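Local coordinates for protein carboxypeptidase A inhibitor (Ascaris suum, PDB 3FJU) that inhibits carboxypeptidase A as a small, secreted, disulfide-rich protein of the protease inhibitor I44 family, at residues S43-D46 against C47-W50. Sequence-based numbering, arbitrary orientation.
Sequences SNND and CQVW
Gln48 has CG between its backbone N and carbonyl carbon (chi1 72°), and its chain runs extended beyond CG. This lays the side chain alongside Asn45, whose CG is anti to its backbone N (chi1 -166°). The two side chains point the same way, with their amide planes 49° apart. Gln48 NE2 gives a weak, bent hydrogen bond to Asn45 O at 3.3 Å. Asn45 OD1 stands 3.7 Å from the same NE2. Gln48 CG touches Asn45 O at 3.6 Å. Residues 44-46 are 3-10 helical, and a type I beta turn spans Cys47 to Trp50, all in the loop between helix 26-36 and strand 55-57. Cys47 N donates to Asn44 O at 2.9 Å, from above the carbonyl plane. Asp46 N makes the preceding bond of the same kind, to Ser43 O. Asp46 OD2 accepts Ser43 N at 3.0 Å and also takes Lys42 N, so two backbone N-H groups grip one carboxylate oxygen of the buried Asp46 at the start of the turn. Cys47 CB rests 3.5 Å from Asn44 O. Its SG forms the disulfide with Cys61, which ties the turn to strand 60-62. A water bridges Asp46 O and Val49 N through weak bonds.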
# COMPACT_ATOMS: atom_id res chain seq x y z
N SER B 43 2.04 -23.97 9.39
CA SER B 43 2.00 -22.88 10.36
C SER B 43 3.14 -21.90 10.12
O SER B 43 4.03 -22.17 9.30
CB SER B 43 2.09 -23.41 11.80
OG SER B 43 3.38 -23.91 12.08
N ASN B 44 3.14 -20.78 10.85
CA ASN B 44 4.19 -19.75 10.72
C ASN B 44 5.60 -20.32 10.87
O ASN B 44 6.54 -19.85 10.23
CB ASN B 44 4.00 -18.60 11.73
CG ASN B 44 2.85 -17.66 11.37
OD1 ASN B 44 2.25 -17.76 10.32
ND2 ASN B 44 2.52 -16.76 12.30
N ASN B 45 5.73 -21.34 11.72
CA ASN B 45 7.02 -21.98 11.97
C ASN B 45 7.66 -22.54 10.69
O ASN B 45 8.88 -22.56 10.56
CB ASN B 45 6.82 -23.06 13.03
CG ASN B 45 8.12 -23.56 13.62
OD1 ASN B 45 8.92 -22.81 14.19
ND2 ASN B 45 8.32 -24.86 13.52
N ASP B 46 6.84 -22.95 9.73
CA ASP B 46 7.33 -23.49 8.46
C ASP B 46 7.81 -22.40 7.48
O ASP B 46 8.22 -22.71 6.36
CB ASP B 46 6.25 -24.35 7.80
CG ASP B 46 5.71 -25.42 8.73
OD1 ASP B 46 6.51 -26.00 9.48
OD2 ASP B 46 4.48 -25.66 8.70
N CYS B 47 7.79 -21.14 7.92
CA CYS B 47 8.18 -20.02 7.04
C CYS B 47 9.42 -19.25 7.54
O CYS B 47 9.74 -18.15 7.05
CB CYS B 47 6.98 -19.08 6.84
SG CYS B 47 5.55 -19.86 6.03
N GLN B 48 10.15 -19.85 8.47
CA GLN B 48 11.25 -19.17 9.18
C GLN B 48 12.56 -19.03 8.39
O GLN B 48 13.50 -18.36 8.86
CB GLN B 48 11.51 -19.88 10.53
CG GLN B 48 12.18 -21.26 10.37
CD GLN B 48 12.45 -21.98 11.70
OE1 GLN B 48 13.23 -21.50 12.53
NE2 GLN B 48 11.82 -23.14 11.89
N VAL B 49 12.65 -19.63 7.20
CA VAL B 49 13.93 -19.66 6.48
C VAL B 49 14.34 -18.29 5.97
O VAL B 49 15.49 -18.09 5.61
CB VAL B 49 13.98 -20.69 5.32
CG1 VAL B 49 14.14 -22.09 5.88
CG2 VAL B 49 12.77 -20.57 4.43
N TRP B 50 13.38 -17.37 5.91
CA TRP B 50 13.70 -16.00 5.50
C TRP B 50 14.01 -15.16 6.73
O TRP B 50 13.20 -15.09 7.67
CB TRP B 50 12.55 -15.37 4.71
CG TRP B 50 12.26 -16.03 3.40
CD1 TRP B 50 12.79 -15.69 2.19
CD2 TRP B 50 11.37 -17.12 3.16
NE1 TRP B 50 12.28 -16.50 1.20
CE2 TRP B 50 11.41 -17.40 1.77
CE3 TRP B 50 10.53 -17.90 3.98
CZ2 TRP B 50 10.65 -18.41 1.18
CZ3 TRP B 50 9.77 -18.91 3.39
CH2 TRP B 50 9.84 -19.15 2.01
O HOH W 1 11.13 -22.33 6.80